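Local coordinates for periplasmic binding protein/LacI transcriptional regulator (Shewanella sp. ANA-3, PDB 5OCP) that binds L-arabinofuranose, in both its alpha and beta forms, and probably delivers it to an arabinose ABC transporter as the periplasmic sugar-binding component, at residues 82-90 and 98-107; 189-200 and 217-228. All coordinates share one frame; numbering follows the deposited sequence.

Interaction 1 (82-90 and 98-107); sequences IPVVIVDRN and LFLTRIASDF. With AHR (alpha-L-arabinofuranose), chain I; FUB (beta-L-arabinofuranose), chain J.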
loop_
_atom_site.group_PDB
_atom_site.type_symbol
_atom_site.label_atom_id
_atom_site.label_comp_id
_atom_site.label_asym_id
_atom_site.label_seq_id
_atom_site.Cartn_x
_atom_site.Cartn_y
_atom_site.Cartn_z
ATOM N N ILE A 82 -4.826 23.869 -12.537
ATOM C CA ILE A 82 -4.203 22.573 -12.861
ATOM C C ILE A 82 -4.965 21.497 -12.073
ATOM O O ILE A 82 -5.046 21.619 -10.871
ATOM C CB ILE A 82 -2.732 22.518 -12.473
ATOM C CG1 ILE A 82 -1.937 23.626 -13.204
ATOM C CG2 ILE A 82 -2.175 21.123 -12.876
ATOM C CD1 ILE A 82 -0.488 23.778 -12.800
ATOM N N PRO A 83 -5.592 20.551 -12.788
ATOM C CA PRO A 83 -6.359 19.522 -12.043
ATOM C C PRO A 83 -5.413 18.611 -11.233
ATOM O O PRO A 83 -4.300 18.251 -11.720
ATOM C CB PRO A 83 -7.041 18.757 -13.169
ATOM C CG PRO A 83 -6.167 18.923 -14.372
ATOM C CD PRO A 83 -5.653 20.316 -14.238
ATOM N N VAL A 84 -5.912 18.145 -10.096
ATOM C CA VAL A 84 -5.130 17.304 -9.232
ATOM C C VAL A 84 -5.893 15.937 -9.071
ATOM O O VAL A 84 -7.030 15.951 -8.777
ATOM C CB VAL A 84 -4.932 17.954 -7.881
ATOM C CG1 VAL A 84 -4.229 17.013 -6.940
ATOM C CG2 VAL A 84 -4.099 19.215 -8.008
ATOM N N VAL A 85 -5.199 14.817 -9.268
ATOM C CA VAL A 85 -5.784 13.523 -8.961
ATOM C C VAL A 85 -5.006 12.946 -7.779
ATOM O O VAL A 85 -3.754 12.983 -7.752
ATOM C CB VAL A 85 -5.661 12.623 -10.117
ATOM C CG1 VAL A 85 -6.202 11.229 -9.748
ATOM C CG2 VAL A 85 -6.435 13.205 -11.308
ATOM N N ILE A 86 -5.752 12.454 -6.786
ATOM C CA ILE A 86 -5.127 11.790 -5.676
ATOM C C ILE A 86 -5.133 10.329 -5.967
ATOM O O ILE A 86 -6.128 9.789 -6.459
ATOM C CB ILE A 86 -5.954 12.056 -4.388
ATOM C CG1 ILE A 86 -6.154 13.539 -4.115
ATOM C CG2 ILE A 86 -5.346 11.361 -3.172
ATOM C CD1 ILE A 86 -4.846 14.319 -3.966
ATOM N N VAL A 87 -4.036 9.612 -5.654
ATOM C CA VAL A 87 -3.945 8.188 -5.849
ATOM C C VAL A 87 -3.386 7.511 -4.573
ATOM O O VAL A 87 -2.635 8.096 -3.820
ATOM C CB VAL A 87 -3.052 7.776 -7.010
ATOM C CG1 VAL A 87 -3.681 8.268 -8.319
ATOM C CG2 VAL A 87 -1.637 8.307 -6.866
ATOM N N ASP A 88 -3.828 6.293 -4.377
ATOM C CA ASP A 88 -3.269 5.385 -3.362
ATOM C C ASP A 88 -3.809 5.794 -2.019
ATOM O O ASP A 88 -4.933 5.364 -1.673
ATOM C CB ASP A 88 -1.741 5.259 -3.536
ATOM C CG ASP A 88 -1.044 4.670 -2.288
ATOM O OD1 ASP A 88 -1.691 3.857 -1.560
ATOM O OD2 ASP A 88 0.131 5.066 -1.983
ATOM N N ARG A 89 -3.128 6.645 -1.274
ATOM C CA ARG A 89 -3.619 7.103 0.021
ATOM C C ARG A 89 -4.604 8.261 -0.152
ATOM O O ARG A 89 -5.076 8.547 -1.289
ATOM C CB ARG A 89 -2.470 7.406 0.978
ATOM C CG ARG A 89 -1.548 6.211 1.143
ATOM C CD ARG A 89 -0.368 6.528 2.053
ATOM N NE ARG A 89 0.544 5.343 2.131
ATOM C CZ ARG A 89 1.751 5.389 2.710
ATOM N NH1 ARG A 89 2.241 6.500 3.231
ATOM N NH2 ARG A 89 2.553 4.309 2.664
ATOM N N ASN A 90 -5.007 8.805 0.970
ATOM C CA ASN A 90 -6.045 9.856 0.932
ATOM C C ASN A 90 -5.513 11.128 1.558
ATOM O O ASN A 90 -4.553 11.176 2.324
ATOM C CB ASN A 90 -7.331 9.425 1.670
ATOM C CG ASN A 90 -8.593 10.174 1.214
ATOM O OD1 ASN A 90 -8.582 10.891 0.220
ATOM N ND2 ASN A 90 -9.649 10.072 2.014
ATOM N N LEU A 98 -11.126 20.837 -4.383
ATOM C CA LEU A 98 -9.639 20.950 -4.435
ATOM C C LEU A 98 -8.909 19.780 -5.173
ATOM O O LEU A 98 -7.668 19.826 -5.310
ATOM C CB LEU A 98 -9.111 21.158 -3.067
ATOM C CG LEU A 98 -9.398 22.482 -2.396
ATOM C CD1 LEU A 98 -9.036 22.336 -0.950
ATOM C CD2 LEU A 98 -8.636 23.621 -3.033
ATOM N N PHE A 99 -9.665 18.771 -5.645
ATOM C CA PHE A 99 -9.143 17.725 -6.448
ATOM C C PHE A 99 -10.207 17.258 -7.476
ATOM O O PHE A 99 -11.441 17.468 -7.301
ATOM C CB PHE A 99 -8.577 16.609 -5.539
ATOM C CG PHE A 99 -9.617 15.887 -4.754
ATOM C CD1 PHE A 99 -10.261 14.775 -5.302
ATOM C CD2 PHE A 99 -9.941 16.324 -3.475
ATOM C CE1 PHE A 99 -11.236 14.133 -4.580
ATOM C CE2 PHE A 99 -10.958 15.730 -2.761
ATOM C CZ PHE A 99 -11.612 14.612 -3.334
ATOM N N LEU A 100 -9.751 16.677 -8.537
ATOM C CA LEU A 100 -10.553 16.182 -9.583
ATOM C C LEU A 100 -11.182 14.862 -9.114
ATOM O O LEU A 100 -12.369 14.708 -9.176
ATOM C CB LEU A 100 -9.717 16.016 -10.847
ATOM C CG LEU A 100 -10.346 15.376 -12.040
ATOM C CD1 LEU A 100 -11.645 16.091 -12.513
ATOM C CD2 LEU A 100 -9.441 15.229 -13.203
ATOM N N THR A 101 -10.352 13.933 -8.651
ATOM C CA THR A 101 -10.844 12.643 -8.180
ATOM C C THR A 101 -9.747 11.835 -7.495
ATOM O O THR A 101 -8.574 12.206 -7.530
ATOM C CB THR A 101 -11.435 11.811 -9.333
ATOM O OG1 THR A 101 -12.115 10.666 -8.801
ATOM C CG2 THR A 101 -10.336 11.351 -10.276
ATOM N N ARG A 102 -10.140 10.727 -6.873
ATOM C CA ARG A 102 -9.196 9.860 -6.180
ATOM C C ARG A 102 -9.305 8.422 -6.678
ATOM O O ARG A 102 -10.394 7.850 -6.718
ATOM C CB ARG A 102 -9.432 9.912 -4.669
ATOM C CG ARG A 102 -8.718 8.817 -3.892
ATOM C CD ARG A 102 -8.662 9.141 -2.407
ATOM N NE ARG A 102 -7.847 8.181 -1.669
ATOM C CZ ARG A 102 -8.342 7.184 -0.943
ATOM N NH1 ARG A 102 -9.654 7.012 -0.857
ATOM N NH2 ARG A 102 -7.526 6.357 -0.304
ATOM N N ILE A 103 -8.169 7.846 -7.059
ATOM C CA ILE A 103 -8.132 6.481 -7.556
ATOM C C ILE A 103 -7.494 5.653 -6.455
ATOM O O ILE A 103 -6.378 5.918 -6.093
ATOM C CB ILE A 103 -7.299 6.333 -8.806
ATOM C CG1 ILE A 103 -7.649 7.376 -9.863
ATOM C CG2 ILE A 103 -7.388 4.899 -9.314
ATOM C CD1 ILE A 103 -9.149 7.547 -10.174
ATOM N N ALA A 104 -8.231 4.699 -5.858
ATOM C CA ALA A 104 -7.695 4.013 -4.716
ATOM C C ALA A 104 -8.367 2.640 -4.559
ATOM O O ALA A 104 -9.477 2.440 -5.035
ATOM C CB ALA A 104 -7.847 4.846 -3.468
ATOM N N SER A 105 -7.723 1.746 -3.840
ATOM C CA SER A 105 -8.421 0.586 -3.297
ATOM C C SER A 105 -9.102 0.973 -2.002
ATOM O O SER A 105 -8.928 2.099 -1.462
ATOM C CB SER A 105 -7.430 -0.570 -3.050
ATOM O OG SER A 105 -6.522 -0.099 -2.033
ATOM N N ASP A 106 -9.985 0.094 -1.538
ATOM C CA ASP A 106 -10.658 0.259 -0.259
ATOM C C ASP A 106 -9.812 -0.488 0.820
ATOM O O ASP A 106 -9.898 -1.696 1.007
ATOM C CB ASP A 106 -12.087 -0.249 -0.302
ATOM C CG ASP A 106 -12.830 -0.047 1.040
ATOM O OD1 ASP A 106 -12.203 0.165 2.109
ATOM O OD2 ASP A 106 -14.078 -0.244 1.021
ATOM N N PHE A 107 -8.982 0.298 1.499
ATOM C CA PHE A 107 -8.088 -0.245 2.512
ATOM C C PHE A 107 -8.837 -0.930 3.653
ATOM O O PHE A 107 -8.360 -1.915 4.178
ATOM C CB PHE A 107 -7.210 0.878 3.116
ATOM C CG PHE A 107 -6.300 1.545 2.152
ATOM C CD1 PHE A 107 -5.292 0.815 1.511
ATOM C CD2 PHE A 107 -6.343 2.910 1.979
ATOM C CE1 PHE A 107 -4.399 1.429 0.666
ATOM C CE2 PHE A 107 -5.453 3.554 1.131
ATOM C CZ PHE A 107 -4.506 2.803 0.448
HETATM O O5 AHR I . -0.314 3.018 0.445
HETATM C C5 AHR I . -0.050 1.692 0.103
HETATM C C4 AHR I . 0.921 1.075 1.092
HETATM O O4 AHR I . 2.085 1.856 1.217
HETATM C C3 AHR I . 1.341 -0.346 0.670
HETATM O O3 AHR I . 0.386 -1.246 1.128
HETATM C C2 AHR I . 2.708 -0.409 1.333
HETATM O O2 AHR I . 3.589 -1.370 0.831
HETATM C C1 AHR I . 3.208 0.987 1.004
HETATM O O1 AHR I . 4.185 1.309 1.854
HETATM O O5 FUB J . -0.314 3.016 0.444
HETATM C C5 FUB J . -0.043 1.692 0.104
HETATM C C4 FUB J . 0.933 1.077 1.092
HETATM O O4 FUB J . 2.094 1.859 1.238
HETATM C C3 FUB J . 1.361 -0.338 0.673
HETATM O O3 FUB J . 0.392 -1.238 1.116
HETATM C C2 FUB J . 2.700 -0.439 1.393
HETATM O O2 FUB J . 3.591 -1.379 0.838
HETATM C C1 FUB J . 3.226 0.995 1.448
HETATM O O1 FUB J . 4.029 1.164 0.386
HETATM O O HOH W 1 -5.227 2.596 -2.562
#

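Interaction 2 (189-200 and 217-228); sequences CAVWSHNDEMAL and ILIVSVDGVPDY. With AHR (alpha-L-arabinofuranose), chain I; FUB (beta-L-arabinofuranose), chain J.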
loop_
_atom_site.group_PDB
_atom_site.type_symbol
_atom_site.label_atom_id
_atom_site.label_comp_id
_atom_site.label_asym_id
_atom_site.label_seq_id
_atom_site.Cartn_x
_atom_site.Cartn_y
_atom_site.Cartn_z
ATOM N N CYS A 189 -0.595 -16.907 17.673
ATOM C CA CYS A 189 -1.319 -17.640 16.586
ATOM C C CYS A 189 -0.891 -17.067 15.246
ATOM O O CYS A 189 -0.740 -17.799 14.254
ATOM C CB CYS A 189 -2.778 -17.477 16.782
ATOM S SG CYS A 189 -3.869 -17.800 15.363
ATOM N N ALA A 190 -0.825 -15.753 15.178
ATOM C CA ALA A 190 -0.642 -15.095 13.891
ATOM C C ALA A 190 -0.009 -13.735 13.986
ATOM O O ALA A 190 -0.204 -13.050 14.985
ATOM C CB ALA A 190 -1.959 -14.944 13.154
ATOM N N VAL A 191 0.640 -13.327 12.899
ATOM C CA VAL A 191 1.071 -11.960 12.659
ATOM C C VAL A 191 0.174 -11.361 11.549
ATOM O O VAL A 191 -0.020 -11.991 10.508
ATOM C CB VAL A 191 2.536 -11.900 12.218
ATOM C CG1 VAL A 191 2.978 -10.473 11.770
ATOM C CG2 VAL A 191 3.399 -12.407 13.350
ATOM N N TRP A 192 -0.420 -10.223 11.860
ATOM C CA TRP A 192 -1.177 -9.370 10.926
ATOM C C TRP A 192 -0.261 -8.219 10.635
ATOM O O TRP A 192 0.009 -7.335 11.481
ATOM C CB TRP A 192 -2.472 -8.963 11.635
ATOM C CG TRP A 192 -3.192 -7.713 11.166
ATOM C CD1 TRP A 192 -3.812 -6.839 11.965
ATOM C CD2 TRP A 192 -3.430 -7.238 9.808
ATOM N NE1 TRP A 192 -4.376 -5.834 11.246
ATOM C CE2 TRP A 192 -4.179 -6.059 9.913
ATOM C CE3 TRP A 192 -3.087 -7.699 8.525
ATOM C CZ2 TRP A 192 -4.574 -5.315 8.800
ATOM C CZ3 TRP A 192 -3.493 -6.959 7.406
ATOM C CH2 TRP A 192 -4.246 -5.783 7.567
ATOM N N SER A 193 0.232 -8.185 9.389
ATOM C CA SER A 193 1.103 -7.158 8.956
ATOM C C SER A 193 0.433 -6.231 7.941
ATOM O O SER A 193 -0.147 -6.725 6.954
ATOM C CB SER A 193 2.337 -7.764 8.315
ATOM O OG SER A 193 3.169 -6.731 7.840
ATOM N N HIS A 194 0.521 -4.910 8.153
ATOM C CA HIS A 194 -0.149 -4.025 7.221
ATOM C C HIS A 194 0.458 -4.065 5.819
ATOM O O HIS A 194 -0.214 -3.618 4.896
ATOM C CB HIS A 194 -0.203 -2.601 7.750
ATOM C CG HIS A 194 -1.068 -2.427 8.967
ATOM N ND1 HIS A 194 -1.313 -1.174 9.486
ATOM C CD2 HIS A 194 -1.670 -3.305 9.795
ATOM C CE1 HIS A 194 -2.080 -1.291 10.567
ATOM N NE2 HIS A 194 -2.409 -2.558 10.713
ATOM N N ASN A 195 1.675 -4.574 5.611
ATOM C CA ASN A 195 2.175 -4.799 4.300
ATOM C C ASN A 195 3.101 -5.982 4.204
ATOM O O ASN A 195 3.623 -6.489 5.215
ATOM C CB ASN A 195 2.795 -3.568 3.631
ATOM C CG ASN A 195 4.202 -3.244 4.095
ATOM O OD1 ASN A 195 4.659 -3.711 5.169
ATOM N ND2 ASN A 195 4.898 -2.393 3.308
ATOM N N ASP A 196 3.246 -6.464 2.981
ATOM C CA ASP A 196 4.068 -7.669 2.784
ATOM C C ASP A 196 5.521 -7.429 3.169
ATOM O O ASP A 196 6.165 -8.380 3.660
ATOM C CB ASP A 196 4.029 -8.135 1.315
ATOM C CG ASP A 196 2.679 -8.696 0.839
ATOM O OD1 ASP A 196 1.759 -8.959 1.659
ATOM O OD2 ASP A 196 2.566 -8.888 -0.385
ATOM N N GLU A 197 6.039 -6.219 2.989
ATOM C CA GLU A 197 7.423 -5.876 3.320
ATOM C C GLU A 197 7.736 -6.173 4.790
ATOM O O GLU A 197 8.708 -6.881 5.085
ATOM C CB GLU A 197 7.685 -4.429 2.952
ATOM C CG GLU A 197 9.125 -4.043 2.843
ATOM C CD GLU A 197 9.844 -4.543 1.592
ATOM O OE1 GLU A 197 9.296 -4.688 0.467
ATOM O OE2 GLU A 197 11.075 -4.679 1.752
ATOM N N MET A 198 6.902 -5.699 5.731
ATOM C CA MET A 198 7.122 -5.902 7.142
ATOM C C MET A 198 6.958 -7.406 7.423
ATOM O O MET A 198 7.626 -7.950 8.315
ATOM C CB MET A 198 6.176 -5.132 8.039
ATOM C CG MET A 198 6.342 -3.621 7.968
ATOM S SD MET A 198 5.239 -2.694 9.018
ATOM C CE MET A 198 3.660 -3.187 8.344
ATOM N N ALA A 199 6.026 -8.054 6.720
ATOM C CA ALA A 199 5.719 -9.463 6.948
ATOM C C ALA A 199 6.952 -10.316 6.639
ATOM O O ALA A 199 7.250 -11.262 7.416
ATOM C CB ALA A 199 4.606 -9.869 6.100
ATOM N N LEU A 200 7.659 -9.965 5.591
ATOM C CA LEU A 200 8.819 -10.721 5.221
ATOM C C LEU A 200 9.928 -10.527 6.204
ATOM O O LEU A 200 10.767 -11.503 6.431
ATOM C CB LEU A 200 9.242 -10.424 3.827
ATOM C CG LEU A 200 8.194 -10.889 2.787
ATOM C CD1 LEU A 200 8.477 -10.338 1.412
ATOM C CD2 LEU A 200 7.994 -12.374 2.704
ATOM N N ILE A 217 3.319 -19.944 13.491
ATOM C CA ILE A 217 2.762 -18.612 13.541
ATOM C C ILE A 217 2.310 -18.309 12.055
ATOM O O ILE A 217 3.137 -18.272 11.191
ATOM C CB ILE A 217 3.812 -17.639 13.993
ATOM C CG1 ILE A 217 4.226 -18.004 15.435
ATOM C CG2 ILE A 217 3.299 -16.223 13.997
ATOM C CD1 ILE A 217 5.262 -17.069 15.956
ATOM N N LEU A 218 1.032 -18.072 11.906
ATOM C CA LEU A 218 0.430 -17.708 10.605
ATOM C C LEU A 218 0.826 -16.303 10.285
ATOM O O LEU A 218 1.061 -15.487 11.182
ATOM C CB LEU A 218 -1.067 -17.821 10.631
ATOM C CG LEU A 218 -1.673 -19.197 10.980
ATOM C CD1 LEU A 218 -3.163 -19.061 11.081
ATOM C CD2 LEU A 218 -1.175 -20.227 9.988
ATOM N N ILE A 219 0.984 -15.994 8.988
ATOM C CA ILE A 219 1.381 -14.648 8.596
ATOM C C ILE A 219 0.380 -14.211 7.500
ATOM O O ILE A 219 0.266 -14.874 6.491
ATOM C CB ILE A 219 2.815 -14.623 8.102
ATOM C CG1 ILE A 219 3.727 -15.048 9.264
ATOM C CG2 ILE A 219 3.140 -13.224 7.604
ATOM C CD1 ILE A 219 5.181 -15.074 8.945
ATOM N N VAL A 220 -0.339 -13.126 7.808
ATOM C CA VAL A 220 -1.305 -12.530 6.878
ATOM C C VAL A 220 -0.986 -11.063 6.653
ATOM O O VAL A 220 -0.505 -10.383 7.548
ATOM C CB VAL A 220 -2.703 -12.765 7.321
ATOM C CG1 VAL A 220 -2.990 -14.227 7.527
ATOM C CG2 VAL A 220 -3.062 -11.955 8.572
ATOM N N SER A 221 -1.275 -10.544 5.464
ATOM C CA SER A 221 -0.704 -9.274 5.068
ATOM C C SER A 221 -1.491 -8.668 3.899
ATOM O O SER A 221 -2.527 -9.232 3.454
ATOM C CB SER A 221 0.736 -9.602 4.613
ATOM O OG SER A 221 1.482 -8.444 4.360
ATOM N N VAL A 222 -0.981 -7.547 3.429
ATOM C CA VAL A 222 -1.481 -6.859 2.198
ATOM C C VAL A 222 -0.348 -6.457 1.292
ATOM O O VAL A 222 0.665 -5.933 1.760
ATOM C CB VAL A 222 -2.333 -5.611 2.566
ATOM C CG1 VAL A 222 -2.902 -4.959 1.297
ATOM C CG2 VAL A 222 -3.482 -5.991 3.435
ATOM N N ASP A 223 -0.558 -6.685 -0.012
ATOM C CA ASP A 223 0.128 -6.056 -1.170
ATOM C C ASP A 223 0.147 -7.050 -2.361
ATOM O O ASP A 223 -0.053 -6.662 -3.516
ATOM C CB ASP A 223 1.514 -5.494 -0.936
ATOM C CG ASP A 223 1.542 -4.143 -0.246
ATOM O OD1 ASP A 223 0.466 -3.458 -0.094
ATOM O OD2 ASP A 223 2.631 -3.706 0.224
ATOM N N GLY A 224 0.454 -8.324 -2.082
ATOM C CA GLY A 224 0.580 -9.280 -3.115
ATOM C C GLY A 224 1.826 -9.097 -3.963
ATOM O O GLY A 224 1.779 -9.226 -5.225
ATOM N N VAL A 225 2.957 -8.788 -3.341
ATOM C CA VAL A 225 4.182 -8.618 -4.121
ATOM C C VAL A 225 4.746 -9.968 -4.485
ATOM O O VAL A 225 4.483 -10.906 -3.816
ATOM C CB VAL A 225 5.243 -7.754 -3.472
ATOM C CG1 VAL A 225 4.639 -6.335 -3.208
ATOM C CG2 VAL A 225 5.819 -8.378 -2.210
ATOM N N PRO A 226 5.554 -10.029 -5.558
ATOM C CA PRO A 226 6.039 -11.349 -5.993
ATOM C C PRO A 226 6.849 -12.103 -4.967
ATOM O O PRO A 226 6.628 -13.307 -4.847
ATOM C CB PRO A 226 6.916 -10.983 -7.198
ATOM C CG PRO A 226 6.173 -9.830 -7.810
ATOM C CD PRO A 226 5.789 -9.006 -6.601
ATOM N N ASP A 227 7.687 -11.423 -4.226
ATOM C CA ASP A 227 8.468 -12.041 -3.153
ATOM C C ASP A 227 7.556 -12.668 -2.100
ATOM O O ASP A 227 7.921 -13.681 -1.438
ATOM C CB ASP A 227 9.406 -11.121 -2.460
ATOM C CG ASP A 227 10.670 -10.861 -3.262
ATOM O OD1 ASP A 227 10.841 -11.489 -4.351
ATOM O OD2 ASP A 227 11.459 -10.056 -2.760
ATOM N N TYR A 228 6.385 -12.074 -1.886
ATOM C CA TYR A 228 5.444 -12.704 -0.923
ATOM C C TYR A 228 4.759 -13.964 -1.479
ATOM O O TYR A 228 4.502 -14.974 -0.758
ATOM C CB TYR A 228 4.420 -11.678 -0.428
ATOM C CG TYR A 228 3.647 -12.090 0.786
ATOM C CD1 TYR A 228 2.495 -12.854 0.715
ATOM C CD2 TYR A 228 4.044 -11.641 2.080
ATOM C CE1 TYR A 228 1.749 -13.216 1.842
ATOM C CE2 TYR A 228 3.314 -11.985 3.201
ATOM C CZ TYR A 228 2.158 -12.697 3.103
ATOM O OH TYR A 228 1.442 -13.051 4.204
HETATM O O5 AHR I . -0.314 3.018 0.445
HETATM C C5 AHR I . -0.050 1.692 0.103
HETATM C C4 AHR I . 0.921 1.075 1.092
HETATM O O4 AHR I . 2.085 1.856 1.217
HETATM C C3 AHR I . 1.341 -0.346 0.670
HETATM O O3 AHR I . 0.386 -1.246 1.128
HETATM C C2 AHR I . 2.708 -0.409 1.333
HETATM O O2 AHR I . 3.589 -1.370 0.831
HETATM C C1 AHR I . 3.208 0.987 1.004
HETATM O O1 AHR I . 4.185 1.309 1.854
HETATM O O5 FUB J . -0.314 3.016 0.444
HETATM C C5 FUB J . -0.043 1.692 0.104
HETATM C C4 FUB J . 0.933 1.077 1.092
HETATM O O4 FUB J . 2.094 1.859 1.238
HETATM C C3 FUB J . 1.361 -0.338 0.673
HETATM O O3 FUB J . 0.392 -1.238 1.116
HETATM C C2 FUB J . 2.700 -0.439 1.393
HETATM O O2 FUB J . 3.591 -1.379 0.838
HETATM C C1 FUB J . 3.226 0.995 1.448
HETATM O O1 FUB J . 4.029 1.164 0.386
HETATM O O HOH W 2 4.954 -4.770 0.583
#

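Interaction 1 (82-90 and 98-107)
R102 leaves its strand with CG anti to the backbone N (chi1 167°) and stays extended to NE, which carries its guanidinium past I86 to the turn at the end of strand 84-87. N90 swings its CG the same way (chi1 -157°), and its amide stacks on one face of that guanidinium, the two planes 27° apart; CB of A104 sits over the centre of the opposite face. Held between them, R102 sends NE to R89 O at 2.8 Å, a straight bond in the guanidinium plane that nevertheless reaches the oxygen from above its carbonyl plane. NH2 adds a weak bond to D88 O, 3.1 Å away. That oxygen also takes a water bound to S105 N, while CZ of F107 lies 3.4 Å from it. With R102 cut back to an alanine, R89 O would probably lose its NE donor and the N90 amide the flat group it stacks on. Behind the turn the strands pair in parallel: I86 N donates to T101 O and I86 O accepts from I103 N, both at 2.9 Å. Beyond it, R89 gives NE to O5 and NH2 to O4 of either arabinofuranose anomer, and OD1 of D88 lies 2.6 Å from O5, its OD2 being salt-bridged to R15. Binding loops at the C-terminal ends of parallel strands, facing the cleft, are characteristic of the periplasmic binding protein fold.

Interaction 2 (189-200 and 217-228)
D196 opens the helix that follows strand 190-193, and its side chain reaches across to Y228 and S221. CB rests 3.6 Å from CD2 of Y228 and also meets CG2 of V225. CG, anti to the carbonyl carbon (chi1 -69°), is thereby placed over the Y228 ring, the carboxylate stacked nearly flat on it with the planes 12° apart. At the tip the oxygens part: OD1 takes the hydroxyl of S221 (OG at 2.8 Å) on its anti lone pair, and T240 adds a second hydroxyl bond. OD2 is met nearly along its C-O axis by V225 N at 3.0 Å, with a weak, bent bond from G224 N. Behind this, the strands run parallel, joined by bonds such as V220 N to V191 O, and A199 packs its CB on I219 and the Y228 edge. One residue earlier, N195 caps the helix by accepting M198 N on OD1 and donates ND2 to O2 of either arabinofuranose anomer at 3.0 Å. D223 puts OD1 2.5 Å from O3 of both, and its OD2 receives a water held by E197 N. A buried carboxylate gripped by two hydroxyls, the N-H of V225 and, weakly, that of G224 is likely to be stabilised as the anion, and probably helps hold the loop from which D223 meets the sugar.

Overall arrangement
Both contacts are buried and join neighbouring parallel strands, but in different lobes: interaction 1 belongs to the sheet containing strand 2-7, interaction 2 to the one containing strand 126-132. Their centres stand about 26 Å apart, on opposite sides of the chain's centre, yet their loops converge on the same arabinofuranose, nearest atoms about 6 Å apart. Interaction 1 pairs consecutive strands without an intervening helix, and a cationic side chain ties its loop through backbone carbonyls. Interaction 2 joins the strands and helix of a beta-alpha-beta unit whose loop is tied by a carboxylate to N-H and hydroxyl donors. Interaction 1 brings R89 and D88 to O4 and O5; interaction 2 brings N195 and D223 to O2 and O3.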